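Local coordinates for extracellular subtilisin-like serine proteinase (Vibrio sp. PA-44, PDB 1SH7), which probably hydrolyses internal peptide bonds, acting as the cold-adapted, calcium-binding serine proteinase domain of a secreted subtilisin-family enzyme, at residues D12-P17 with R252-K257; G49-G54 with V89-V94; T135-A140 with T165-V170; G156-D161 with F188-S193; P200-K205 with T215-S220. All coordinates share one frame; numbering follows the deposited sequence.

Contact 1: residues D12-P17 with R252-K257; sequences DQRNLP and RASENK. With CA (calcium ion), chain E.
R14 and S254 come within 5.7 Å of each other CA to CA, where an irregular loop passes the short strand 254-255 near the C-terminal end of the chain. A bend at chi2 (-59°) swings the R14 guanidinium toward that strand. Its NH1 gives one fairly straight hydrogen bond to R252 O (2.8 Å) and a second to S254 OG (3.0 Å), and both acceptors lie close to the guanidinium plane. NH2 reaches a salt bridge with D274, and Y270 adds a cation-pi contact. A water joins S254 OG to Q13 O. Farther along, K257 crosses N15 at about a right angle, and its NZ donates to N15 OD1 (2.8 Å), while K257 CE rests 3.4 Å from R14 O. Q13, one residue before R14, splits its amide: OE1 binds the calcium ion at 2.3 Å, and NE2 donates to N15 O and P17 O. D12 OD2 is a further ligand, with D9, D19 and N21 completing the protein part of the site. Consecutive residues thus serve the metal and segment 252-257 from one short loop.

Contact 2: residues G49-G54 with V89-V94; sequences GRSVSG and VNIVGV
R50 O accepts an almost linear hydrogen bond from I91 N (2.9 Å, 177°), the first of a parallel series. V52 continues it in both directions: its N donates to I91 O at 3.0 Å, and its O accepts from G93 N at 3.1 Å. A weak bond from G54 N to G93 O ends the run. Between these bonds the alpha hydrogens of S51 and V92 point at I91 O and V52 O, so each of the two carbonyls meets both an N-H and a C-H. The R50 side chain curls around V89 O, with CB, CG and CD all near it, and after a turn at chi3 (-57°) its NH2 donates to that oxygen at 2.9 Å, on a lone pair in the carbonyl plane. The same NH2 also reaches G79 O.

These two strands bracket a beta-alpha-beta unit, strand 51-56, helix 70-79 and strand 90-95, at the edge of the seven-stranded parallel sheet of the subtilase fold. Strand 51-56 is outermost, and strand 90-95 lies between it and 32-37. On one face V52 CG2 meets V92 CG2 at 4.1 Å. V92 sets CG1 anti to its backbone N (chi1 178°), and G54, a glycine, lets that methyl come within 3.5 Å of its CA. On the face of S51 and I91, S51 OG lies 3.5 Å from I91 CG2 and is hydrogen-bonded to N42. Farther out, S64 bridges the strand ends, its OG bonded to G93 O and G54 N, while its N donates to S53 OG close to the second calcium site.

Contact 3: residues T135-A140 with T165-V170; sequences TALDSA and TSPARV
D138 carries CG anti to its carbonyl carbon (chi1 -71°), which leans its carboxylate off the helix toward R169, whereas R169 tucks CG between backbone N and carbonyl carbon (chi1 70°) and then runs extended to bring NE to that carboxylate. The contact packs the first turns of helix 135-146 against the loop that connects strands 150-154 and 174-179 of the central subtilase sheet. In that loop a cis peptide bond precedes P167, and a type I beta turn spans P167 to V170.

The two oxygens of D138 serve different partners. OD2 forms a salt bridge with R169 NE (2.9 Å), and R169 NH2 lies almost as near; the two side chains cross at about a right angle, with carboxylate and guanidinium planes 53° apart. OD1 receives the hydroxyl of S166, whose OG donates at 2.7 Å on the syn side, though somewhat out of the carboxylate plane. S166 OG in turn accepts from S134 N, and so links that amide, just before the helix, to D138 within it.

V170 flanks the carboxylate, sliding past D138 in the opposite direction, and its CG2 comes 3.6 Å from D138 CA. In a separate apolar contact L137 CD2 touches P167 CD at 4.0 Å, while L137 also leans on V108 and I109 of helix 105-118. V170 immediately precedes P171, a ligand of the third calcium. T135 CG2, near the start of the helix, stands at the edge of the R169 guanidinium, 4.0 Å from R169 NH2.

Contact 4: residues G156-D161 with F188-S193; sequences GNSNAD and FSNWGS. With PMS (phenylmethanesulfonic acid), chain F.
W191 lies across the backbone of N159-D161, where two loops that follow the sheet strands 150-154 and 174-179 of the subtilase fold run side by side and share a single bridge, D161 with W191. From CB, the indole starts with CG wedged between backbone N and carbonyl carbon (chi1 44°), which folds the ring over the neighbouring loop. CG lies 3.7 Å from A160 O. On the pyrrole side, NE1 makes a weak hydrogen bond to N159 O (2.9 Å). CE2 sits against A160 C at 3.5 Å, and CZ2 approaches D161 N at 3.6 Å, so the A160-D161 peptide lies over one ring face, offset toward its rim. CZ3 touches D161 CB (3.8 Å). R262 adds a cation-pi contact to the ring. Three backbone bonds join the loops: N190 N to G156 O, N159 N to F188 O and W191 N to A160 O. Two waters link the D161 carboxylate to W191 O and S193 N, and D161 OD1 also accepts from C163 N.

Toward the active site, F188 and N157 lie side by side, ring and amide planes 89° apart, with F188 CD1 3.6 Å from N157 OD1. That oxygen also bonds T219 OG1, which fixes the amide rotation. Consistent with the oxyanion-hole asparagine of subtilisins, N157 ND2 donates a nearly straight bond to O1S of the bound phenylmethanesulfonyl group (2.6 Å, 172°).

Contact 5: residues P200-K205 with T215-S220; sequences PGSQIK and TISGTS. With PMS (phenylmethanesulfonic acid), chain F.
G201 O is approached by two groups of the facing segment: G218 N donates a hydrogen bond to it at 2.8 Å, and S217 CA sends a C-H contact from 3.1 Å. Next to this, S217 turns OG anti to its carbonyl carbon (chi1 -50°), so that the hydroxyl oxygen takes the N-H of Q203 at 2.8 Å, a nearly straight bond (166°). The side chain of S217 thus stands in for a backbone acceptor where the regular pairing stops. That pairing resumes at I204 and I216, which exchange two bonds, I204 N to I216 O and I216 N to I204 O.

The segments form the open end of the beta hairpin 204-207 and 213-216, beyond which the chain passes through S217 and G218 into helix 219-236. On one face of the hairpin T215 OG1 lies 3.6 Å from K205 CB, and T215 CG2 rests against the backbone of Q203 at 3.6 Å from its C. The other face carries I204 and I216, which pack onto M221 of the helix and onto helix 70-79.

G218 occupies the N-cap position, and two residues on comes S220, the predicted serine of the charge relay system with D37 and H70. Here the serine has been sulfonylated: its OG is bonded covalently to the phenylmethanesulfonyl sulfur, PMS S, at 1.6 Å, as expected of the nucleophile. Between them, T219 OG1 accepts a hydrogen bond from G156 N.

From the N terminus, the chain enters contact 1 at 12-17, a calcium loop, and returns to it only at 252-257, so the other four contacts all lie within that long excursion. Contact 2 closes first, joining edge strand 51-56 to its neighbour 90-95 on the opposite side of the chain's centre from contact 1. Contacts 3 and 4 then cross, their segments alternating: 135-140, 156-161, 165-170, 188-193. They link helix 135-146 and the loops after strands 150-154 and 174-179, and touch where T165 meets N190. Contact 5 closes last of the inner ones, at the hairpin leading into helix 219-236; it touches contact 4 directly and shares the inhibitor with it.

Contact 1: residues D12-P17 with R252-K257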
# COMPACT_ATOMS: atom_id res chain seq x y z
N ASP A 12 0.93 9.49 11.69
CA ASP A 12 1.07 9.29 13.14
C ASP A 12 0.37 10.35 14.02
O ASP A 12 0.70 10.46 15.21
CB ASP A 12 2.55 9.23 13.54
CG ASP A 12 3.20 10.61 13.59
OD1 ASP A 12 4.24 10.77 14.25
OD2 ASP A 12 2.72 11.60 12.99
N GLN A 13 -0.57 11.10 13.45
CA GLN A 13 -1.29 12.17 14.15
C GLN A 13 -2.66 12.37 13.55
O GLN A 13 -2.92 12.04 12.38
CB GLN A 13 -0.47 13.48 14.14
CG GLN A 13 -0.12 14.00 12.75
CD GLN A 13 0.73 15.26 12.85
OE1 GLN A 13 1.95 15.15 12.97
NE2 GLN A 13 0.10 16.43 12.84
N ARG A 14 -3.55 12.89 14.39
CA ARG A 14 -4.95 13.05 14.05
C ARG A 14 -5.19 14.29 13.19
O ARG A 14 -5.90 14.22 12.21
CB ARG A 14 -5.76 13.15 15.35
CG ARG A 14 -5.77 11.86 16.18
CD ARG A 14 -6.34 10.69 15.42
NE ARG A 14 -6.46 9.48 16.25
CZ ARG A 14 -6.75 8.29 15.74
NH1 ARG A 14 -6.94 8.17 14.45
NH2 ARG A 14 -6.85 7.21 16.52
N ASN A 15 -4.59 15.42 13.56
CA ASN A 15 -4.96 16.70 13.00
C ASN A 15 -3.79 17.45 12.40
O ASN A 15 -2.66 17.24 12.78
CB ASN A 15 -5.60 17.59 14.07
CG ASN A 15 -7.01 17.18 14.40
OD1 ASN A 15 -7.88 17.04 13.52
ND2 ASN A 15 -7.24 16.94 15.67
N LEU A 16 -4.05 18.34 11.47
CA LEU A 16 -3.00 19.28 11.06
C LEU A 16 -2.89 20.32 12.20
O LEU A 16 -3.84 20.46 12.98
CB LEU A 16 -3.34 19.93 9.73
CG LEU A 16 -3.36 19.00 8.51
CD1 LEU A 16 -3.93 19.70 7.26
CD2 LEU A 16 -1.98 18.45 8.24
N PRO A 17 -1.78 21.04 12.32
CA PRO A 17 -0.65 21.00 11.39
C PRO A 17 0.30 19.83 11.56
O PRO A 17 0.34 19.21 12.63
CB PRO A 17 0.11 22.30 11.74
CG PRO A 17 -0.10 22.45 13.20
CD PRO A 17 -1.53 21.99 13.44
N ARG A 252 -9.09 2.38 13.85
CA ARG A 252 -7.99 3.29 14.21
C ARG A 252 -7.88 4.56 13.35
O ARG A 252 -7.16 5.51 13.72
CB ARG A 252 -6.67 2.55 14.18
CG ARG A 252 -6.55 1.49 15.25
CD ARG A 252 -5.30 0.68 15.19
NE ARG A 252 -5.20 -0.14 16.40
CZ ARG A 252 -4.20 -0.97 16.67
NH1 ARG A 252 -3.20 -1.12 15.80
NH2 ARG A 252 -4.20 -1.64 17.82
N ALA A 253 -8.60 4.61 12.22
CA ALA A 253 -8.44 5.70 11.27
C ALA A 253 -8.94 7.00 11.89
O ALA A 253 -9.86 7.00 12.69
CB ALA A 253 -9.21 5.44 9.97
N SER A 254 -8.33 8.08 11.47
CA SER A 254 -8.78 9.44 11.80
C SER A 254 -10.02 9.80 10.98
O SER A 254 -10.05 9.59 9.76
CB SER A 254 -7.66 10.45 11.49
OG SER A 254 -6.47 10.08 12.14
N GLU A 255 -11.04 10.29 11.66
CA GLU A 255 -12.35 10.56 11.02
C GLU A 255 -12.57 12.03 10.70
O GLU A 255 -12.21 12.89 11.47
CB GLU A 255 -13.49 10.17 11.97
CG GLU A 255 -13.48 8.73 12.39
CD GLU A 255 -14.62 8.39 13.39
OE1 GLU A 255 -15.14 7.27 13.30
OE2 GLU A 255 -14.99 9.23 14.25
N ASN A 256 -13.23 12.29 9.56
CA ASN A 256 -13.68 13.63 9.20
C ASN A 256 -12.58 14.68 9.09
O ASN A 256 -12.84 15.86 9.34
CB ASN A 256 -14.76 14.12 10.17
CG ASN A 256 -15.98 13.25 10.12
OD1 ASN A 256 -16.39 12.67 11.14
ND2 ASN A 256 -16.56 13.12 8.94
N LYS A 257 -11.39 14.26 8.67
CA LYS A 257 -10.25 15.18 8.44
C LYS A 257 -10.10 15.65 6.98
O LYS A 257 -9.46 16.69 6.70
CB LYS A 257 -8.92 14.57 8.88
CG LYS A 257 -8.99 13.89 10.21
CD LYS A 257 -9.33 14.86 11.31
CE LYS A 257 -9.32 14.14 12.62
NZ LYS A 257 -9.73 15.01 13.78
CA CA E . 3.70 13.71 12.69
O HOH W 1 3.69 13.50 14.99
O HOH W 2 -4.37 10.17 10.47

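Contact 2: residues G49-G54 with V89-V94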
# COMPACT_ATOMS: atom_id res chain seq x y z
N GLY A 49 19.25 -4.73 2.66
CA GLY A 49 19.17 -6.18 2.58
C GLY A 49 17.85 -6.87 2.88
O GLY A 49 17.75 -8.08 2.70
N ARG A 50 16.82 -6.12 3.28
CA ARG A 50 15.51 -6.68 3.62
C ARG A 50 14.62 -6.98 2.40
O ARG A 50 13.55 -7.57 2.54
CB ARG A 50 14.76 -5.75 4.58
CG ARG A 50 15.29 -5.74 6.00
CD ARG A 50 14.83 -4.56 6.89
NE ARG A 50 15.14 -3.24 6.34
CZ ARG A 50 14.26 -2.39 5.75
NH1 ARG A 50 14.66 -1.20 5.31
NH2 ARG A 50 12.96 -2.71 5.69
N SER A 51 15.04 -6.54 1.23
CA SER A 51 14.36 -6.92 -0.01
C SER A 51 15.00 -8.10 -0.76
O SER A 51 16.23 -8.14 -0.97
CB SER A 51 14.25 -5.69 -0.93
OG SER A 51 13.41 -5.97 -2.04
N VAL A 52 14.17 -9.07 -1.18
CA VAL A 52 14.62 -10.17 -2.03
C VAL A 52 13.61 -10.39 -3.17
O VAL A 52 12.46 -9.94 -3.10
CB VAL A 52 14.77 -11.51 -1.23
CG1 VAL A 52 15.75 -11.36 -0.03
CG2 VAL A 52 13.37 -12.01 -0.79
N SER A 53 14.03 -11.07 -4.21
CA SER A 53 13.16 -11.39 -5.33
C SER A 53 12.14 -12.47 -4.92
O SER A 53 12.43 -13.35 -4.10
CB SER A 53 14.00 -11.87 -6.53
OG SER A 53 14.69 -10.80 -7.15
N GLY A 54 10.96 -12.41 -5.49
CA GLY A 54 9.94 -13.42 -5.29
C GLY A 54 9.89 -14.27 -6.56
O GLY A 54 10.50 -15.34 -6.65
N VAL A 89 10.64 -4.06 7.97
CA VAL A 89 9.82 -5.07 7.32
C VAL A 89 10.64 -5.82 6.27
O VAL A 89 11.64 -5.33 5.77
CB VAL A 89 8.54 -4.41 6.68
CG1 VAL A 89 8.88 -3.71 5.41
CG2 VAL A 89 7.42 -5.43 6.50
N ASN A 90 10.24 -7.05 5.99
CA ASN A 90 10.76 -7.79 4.86
C ASN A 90 9.97 -7.45 3.61
O ASN A 90 8.73 -7.32 3.65
CB ASN A 90 10.72 -9.29 5.15
CG ASN A 90 11.55 -9.66 6.34
OD1 ASN A 90 12.77 -9.54 6.29
ND2 ASN A 90 10.90 -10.09 7.46
N ILE A 91 10.67 -7.31 2.48
CA ILE A 91 10.05 -6.99 1.20
C ILE A 91 10.32 -8.14 0.23
O ILE A 91 11.47 -8.59 0.15
CB ILE A 91 10.65 -5.67 0.64
CG1 ILE A 91 10.35 -4.46 1.56
CG2 ILE A 91 10.20 -5.46 -0.79
CD1 ILE A 91 8.87 -3.96 1.50
N VAL A 92 9.29 -8.56 -0.51
CA VAL A 92 9.41 -9.54 -1.57
C VAL A 92 8.84 -8.98 -2.85
O VAL A 92 7.67 -8.53 -2.87
CB VAL A 92 8.74 -10.89 -1.18
CG1 VAL A 92 8.84 -11.88 -2.33
CG2 VAL A 92 9.39 -11.48 0.07
N GLY A 93 9.64 -9.00 -3.93
CA GLY A 93 9.23 -8.51 -5.25
C GLY A 93 8.42 -9.54 -6.03
O GLY A 93 8.86 -10.67 -6.18
N VAL A 94 7.23 -9.16 -6.48
CA VAL A 94 6.40 -10.03 -7.35
C VAL A 94 6.13 -9.25 -8.62
O VAL A 94 5.23 -8.42 -8.71
CB VAL A 94 5.10 -10.46 -6.66
CG1 VAL A 94 4.32 -11.46 -7.50
CG2 VAL A 94 5.40 -11.07 -5.29

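Contact 3: residues T135-A140 with T165-V170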
# COMPACT_ATOMS: atom_id res chain seq x y z
N THR A 135 -13.68 -10.08 -13.62
CA THR A 135 -14.12 -10.99 -12.57
C THR A 135 -13.04 -12.04 -12.26
O THR A 135 -12.92 -12.47 -11.12
CB THR A 135 -15.50 -11.65 -12.83
OG1 THR A 135 -15.41 -12.61 -13.88
CG2 THR A 135 -16.51 -10.60 -13.31
N ALA A 136 -12.22 -12.39 -13.24
CA ALA A 136 -11.16 -13.37 -13.01
C ALA A 136 -10.09 -12.84 -12.04
O ALA A 136 -9.70 -13.55 -11.11
CB ALA A 136 -10.51 -13.80 -14.31
N LEU A 137 -9.64 -11.62 -12.26
CA LEU A 137 -8.68 -10.99 -11.32
C LEU A 137 -9.31 -10.75 -9.94
O LEU A 137 -8.66 -10.96 -8.91
CB LEU A 137 -8.18 -9.66 -11.89
CG LEU A 137 -7.17 -8.84 -11.08
CD1 LEU A 137 -5.95 -9.69 -10.61
CD2 LEU A 137 -6.73 -7.60 -11.91
N ASP A 138 -10.57 -10.31 -9.92
CA ASP A 138 -11.30 -10.12 -8.66
C ASP A 138 -11.35 -11.42 -7.87
O ASP A 138 -11.17 -11.43 -6.65
CB ASP A 138 -12.74 -9.68 -8.90
CG ASP A 138 -12.87 -8.28 -9.42
OD1 ASP A 138 -11.84 -7.56 -9.55
OD2 ASP A 138 -14.01 -7.80 -9.71
N SER A 139 -11.63 -12.51 -8.57
CA SER A 139 -11.75 -13.83 -7.94
C SER A 139 -10.42 -14.33 -7.37
O SER A 139 -10.38 -14.88 -6.25
CB SER A 139 -12.36 -14.84 -8.93
OG SER A 139 -13.69 -14.44 -9.22
N ALA A 140 -9.33 -14.11 -8.09
CA ALA A 140 -8.00 -14.46 -7.59
C ALA A 140 -7.63 -13.66 -6.34
O ALA A 140 -7.05 -14.21 -5.40
CB ALA A 140 -6.96 -14.23 -8.67
N THR A 165 -13.19 -0.31 -11.39
CA THR A 165 -11.77 -0.67 -11.54
C THR A 165 -11.54 -1.99 -10.82
O THR A 165 -12.06 -2.18 -9.71
CB THR A 165 -10.88 0.42 -10.89
OG1 THR A 165 -10.77 1.51 -11.80
CG2 THR A 165 -9.42 -0.06 -10.68
N SER A 166 -10.81 -2.92 -11.45
CA SER A 166 -10.32 -4.16 -10.78
C SER A 166 -8.80 -4.00 -10.60
O SER A 166 -8.16 -3.51 -11.50
CB SER A 166 -10.58 -5.40 -11.65
OG SER A 166 -11.92 -5.83 -11.60
N PRO A 167 -8.20 -4.48 -9.51
CA PRO A 167 -8.91 -5.13 -8.40
C PRO A 167 -9.54 -4.20 -7.36
O PRO A 167 -10.09 -4.73 -6.43
CB PRO A 167 -7.80 -5.92 -7.72
CG PRO A 167 -6.60 -5.08 -7.90
CD PRO A 167 -6.74 -4.52 -9.32
N ALA A 168 -9.46 -2.88 -7.49
CA ALA A 168 -10.00 -1.95 -6.47
C ALA A 168 -11.38 -2.29 -5.91
O ALA A 168 -11.68 -2.07 -4.72
CB ALA A 168 -10.06 -0.54 -7.02
N ARG A 169 -12.25 -2.77 -6.78
CA ARG A 169 -13.63 -2.97 -6.40
C ARG A 169 -13.87 -4.22 -5.55
O ARG A 169 -14.94 -4.35 -4.98
CB ARG A 169 -14.52 -2.98 -7.64
CG ARG A 169 -14.35 -4.19 -8.54
CD ARG A 169 -15.23 -4.09 -9.73
NE ARG A 169 -15.27 -5.32 -10.49
CZ ARG A 169 -16.37 -5.94 -10.86
NH1 ARG A 169 -17.58 -5.46 -10.54
NH2 ARG A 169 -16.26 -7.04 -11.59
N VAL A 170 -12.88 -5.11 -5.42
CA VAL A 170 -13.05 -6.34 -4.61
C VAL A 170 -13.43 -5.99 -3.18
O VAL A 170 -12.60 -5.40 -2.45
CB VAL A 170 -11.77 -7.20 -4.60
CG1 VAL A 170 -11.86 -8.34 -3.57
CG2 VAL A 170 -11.50 -7.79 -5.98

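Contact 4: residues G156-D161 with F188-S193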
# COMPACT_ATOMS: atom_id res chain seq x y z
N GLY A 156 -7.28 4.02 -7.95
CA GLY A 156 -7.15 4.46 -9.31
C GLY A 156 -7.15 5.98 -9.34
O GLY A 156 -7.50 6.63 -8.34
N ASN A 157 -6.76 6.52 -10.48
CA ASN A 157 -6.41 7.95 -10.61
C ASN A 157 -7.18 8.71 -11.69
O ASN A 157 -6.66 9.68 -12.27
CB ASN A 157 -4.95 8.10 -10.94
CG ASN A 157 -4.07 7.37 -10.01
OD1 ASN A 157 -4.25 7.40 -8.79
ND2 ASN A 157 -3.09 6.68 -10.57
N SER A 158 -8.41 8.30 -11.94
CA SER A 158 -9.26 8.89 -12.98
C SER A 158 -10.31 9.88 -12.46
O SER A 158 -11.27 10.23 -13.19
CB SER A 158 -9.97 7.77 -13.72
OG SER A 158 -9.05 6.97 -14.43
N ASN A 159 -10.21 10.30 -11.20
CA ASN A 159 -11.29 11.10 -10.60
C ASN A 159 -12.66 10.47 -10.88
O ASN A 159 -13.62 11.18 -11.21
CB ASN A 159 -11.23 12.56 -11.11
CG ASN A 159 -12.21 13.48 -10.38
OD1 ASN A 159 -12.50 13.30 -9.18
ND2 ASN A 159 -12.76 14.46 -11.11
N ALA A 160 -12.74 9.13 -10.73
CA ALA A 160 -13.91 8.32 -11.04
C ALA A 160 -14.28 7.38 -9.91
O ALA A 160 -13.55 7.28 -8.89
CB ALA A 160 -13.67 7.52 -12.33
N ASP A 161 -15.41 6.68 -10.08
CA ASP A 161 -15.86 5.70 -9.11
C ASP A 161 -14.93 4.49 -9.14
O ASP A 161 -14.83 3.80 -10.16
CB ASP A 161 -17.30 5.25 -9.43
CG ASP A 161 -17.96 4.51 -8.29
OD1 ASP A 161 -17.28 3.75 -7.59
OD2 ASP A 161 -19.18 4.64 -8.00
N PHE A 188 -6.95 13.89 -8.54
CA PHE A 188 -6.99 12.74 -9.48
C PHE A 188 -7.60 11.49 -8.82
O PHE A 188 -7.91 10.52 -9.49
CB PHE A 188 -5.57 12.41 -10.01
CG PHE A 188 -4.58 12.12 -8.90
CD1 PHE A 188 -4.64 10.92 -8.19
CD2 PHE A 188 -3.64 13.05 -8.54
CE1 PHE A 188 -3.77 10.71 -7.11
CE2 PHE A 188 -2.80 12.83 -7.51
CZ PHE A 188 -2.85 11.65 -6.80
N SER A 189 -7.72 11.50 -7.50
CA SER A 189 -8.10 10.26 -6.80
C SER A 189 -9.46 9.74 -7.15
O SER A 189 -10.47 10.45 -7.09
CB SER A 189 -8.07 10.46 -5.28
OG SER A 189 -8.28 9.20 -4.66
N ASN A 190 -9.54 8.45 -7.45
CA ASN A 190 -10.85 7.83 -7.51
C ASN A 190 -11.49 7.91 -6.10
O ASN A 190 -10.84 8.25 -5.09
CB ASN A 190 -10.76 6.38 -8.01
CG ASN A 190 -10.55 6.25 -9.51
OD1 ASN A 190 -10.39 5.12 -10.03
ND2 ASN A 190 -10.54 7.35 -10.21
N TRP A 191 -12.79 7.65 -6.07
CA TRP A 191 -13.67 7.98 -4.97
C TRP A 191 -14.79 6.96 -4.91
O TRP A 191 -14.85 6.07 -5.77
CB TRP A 191 -14.22 9.43 -5.11
CG TRP A 191 -14.68 9.82 -6.49
CD1 TRP A 191 -14.03 10.61 -7.36
CD2 TRP A 191 -15.91 9.46 -7.12
NE1 TRP A 191 -14.76 10.75 -8.53
CE2 TRP A 191 -15.91 10.03 -8.40
CE3 TRP A 191 -17.01 8.68 -6.74
CZ2 TRP A 191 -16.97 9.87 -9.30
CZ3 TRP A 191 -18.05 8.51 -7.63
CH2 TRP A 191 -18.02 9.10 -8.89
N GLY A 192 -15.67 7.08 -3.91
CA GLY A 192 -16.88 6.26 -3.84
C GLY A 192 -16.98 5.17 -2.78
O GLY A 192 -16.10 4.96 -1.92
N SER A 193 -18.07 4.42 -2.90
CA SER A 193 -18.40 3.35 -1.95
C SER A 193 -17.38 2.20 -1.87
O SER A 193 -17.39 1.49 -0.88
CB SER A 193 -19.76 2.75 -2.32
OG SER A 193 -19.69 2.12 -3.57
C PMS F . -0.34 3.23 -10.81
S PMS F . -1.43 3.51 -9.36
C1 PMS F . -0.73 4.14 -11.95
C2 PMS F . 0.04 5.27 -12.25
C3 PMS F . -0.33 6.11 -13.29
C4 PMS F . -1.48 5.84 -14.04
C5 PMS F . -2.25 4.72 -13.74
C6 PMS F . -1.88 3.87 -12.70
O2S PMS F . -3.02 2.78 -9.82
O1S PMS F . -1.53 5.15 -9.20
O HOH W 3 -15.94 3.57 -5.19
O HOH W 4 -19.63 5.16 -5.15

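Contact 5: residues P200-K205 with T215-S220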
# COMPACT_ATOMS: atom_id res chain seq x y z
N PRO A 200 -1.83 9.33 2.39
CA PRO A 200 -0.96 10.21 1.61
C PRO A 200 -0.56 9.67 0.24
O PRO A 200 0.03 8.59 0.14
CB PRO A 200 0.26 10.37 2.53
CG PRO A 200 -0.31 10.27 3.91
CD PRO A 200 -1.31 9.12 3.76
N GLY A 201 -0.86 10.43 -0.82
CA GLY A 201 -0.51 10.01 -2.17
C GLY A 201 -0.03 11.04 -3.16
O GLY A 201 0.49 10.68 -4.23
N SER A 202 -0.16 12.32 -2.81
CA SER A 202 0.36 13.42 -3.60
C SER A 202 1.77 13.82 -3.13
O SER A 202 1.99 14.00 -1.94
CB SER A 202 -0.61 14.59 -3.56
OG SER A 202 -1.74 14.30 -4.40
N GLN A 203 2.71 13.90 -4.08
CA GLN A 203 4.08 14.35 -3.84
C GLN A 203 4.75 13.52 -2.80
O GLN A 203 5.15 14.01 -1.72
CB GLN A 203 4.07 15.82 -3.46
CG GLN A 203 3.80 16.64 -4.64
CD GLN A 203 2.68 17.56 -4.43
OE1 GLN A 203 2.82 18.57 -3.72
NE2 GLN A 203 1.53 17.25 -5.04
N ILE A 204 4.85 12.23 -3.09
CA ILE A 204 5.50 11.30 -2.17
C ILE A 204 6.92 10.94 -2.62
O ILE A 204 7.12 10.39 -3.73
CB ILE A 204 4.68 9.95 -2.04
CG1 ILE A 204 3.24 10.21 -1.57
CG2 ILE A 204 5.38 8.99 -1.12
CD1 ILE A 204 3.10 10.93 -0.26
N LYS A 205 7.88 11.22 -1.76
CA LYS A 205 9.28 10.89 -2.04
C LYS A 205 9.60 9.45 -1.62
O LYS A 205 9.34 9.07 -0.49
CB LYS A 205 10.24 11.82 -1.32
CG LYS A 205 11.69 11.61 -1.75
CD LYS A 205 12.61 12.54 -1.00
CE LYS A 205 14.03 12.32 -1.47
NZ LYS A 205 14.88 13.37 -0.91
N THR A 215 10.00 11.71 -6.61
CA THR A 215 8.81 12.20 -5.93
C THR A 215 7.66 12.10 -6.93
O THR A 215 7.68 12.73 -8.00
CB THR A 215 9.02 13.64 -5.45
OG1 THR A 215 10.07 13.67 -4.46
CG2 THR A 215 7.79 14.12 -4.72
N ILE A 216 6.67 11.27 -6.63
CA ILE A 216 5.53 11.14 -7.51
C ILE A 216 4.22 11.06 -6.74
O ILE A 216 4.22 10.93 -5.52
CB ILE A 216 5.71 9.90 -8.45
CG1 ILE A 216 5.98 8.64 -7.64
CG2 ILE A 216 6.87 10.13 -9.44
CD1 ILE A 216 6.22 7.37 -8.50
N SER A 217 3.13 11.14 -7.49
CA SER A 217 1.77 11.17 -6.97
C SER A 217 0.89 10.10 -7.60
O SER A 217 0.94 9.88 -8.82
CB SER A 217 1.09 12.53 -7.21
OG SER A 217 1.91 13.59 -6.79
N GLY A 218 0.08 9.46 -6.77
CA GLY A 218 -0.95 8.57 -7.23
C GLY A 218 -1.56 7.82 -6.10
O GLY A 218 -0.97 7.74 -5.01
N THR A 219 -2.73 7.22 -6.34
CA THR A 219 -3.26 6.26 -5.35
C THR A 219 -2.27 5.11 -5.18
O THR A 219 -2.32 4.39 -4.19
CB THR A 219 -4.66 5.74 -5.71
OG1 THR A 219 -4.69 5.17 -7.04
CG2 THR A 219 -5.68 6.89 -5.69
N SER A 220 -1.38 4.93 -6.16
CA SER A 220 -0.33 3.92 -6.07
C SER A 220 0.68 4.19 -4.95
O SER A 220 1.33 3.25 -4.47
CB SER A 220 0.43 3.89 -7.38
OG SER A 220 -0.24 3.10 -8.31
C PMS F . -0.34 3.23 -10.81
S PMS F . -1.43 3.51 -9.36
C1 PMS F . -0.73 4.14 -11.95
C2 PMS F . 0.04 5.27 -12.25
C3 PMS F . -0.33 6.11 -13.29
C4 PMS F . -1.48 5.84 -14.04
C5 PMS F . -2.25 4.72 -13.74
C6 PMS F . -1.88 3.87 -12.70
O2S PMS F . -3.02 2.78 -9.82
O1S PMS F . -1.53 5.15 -9.20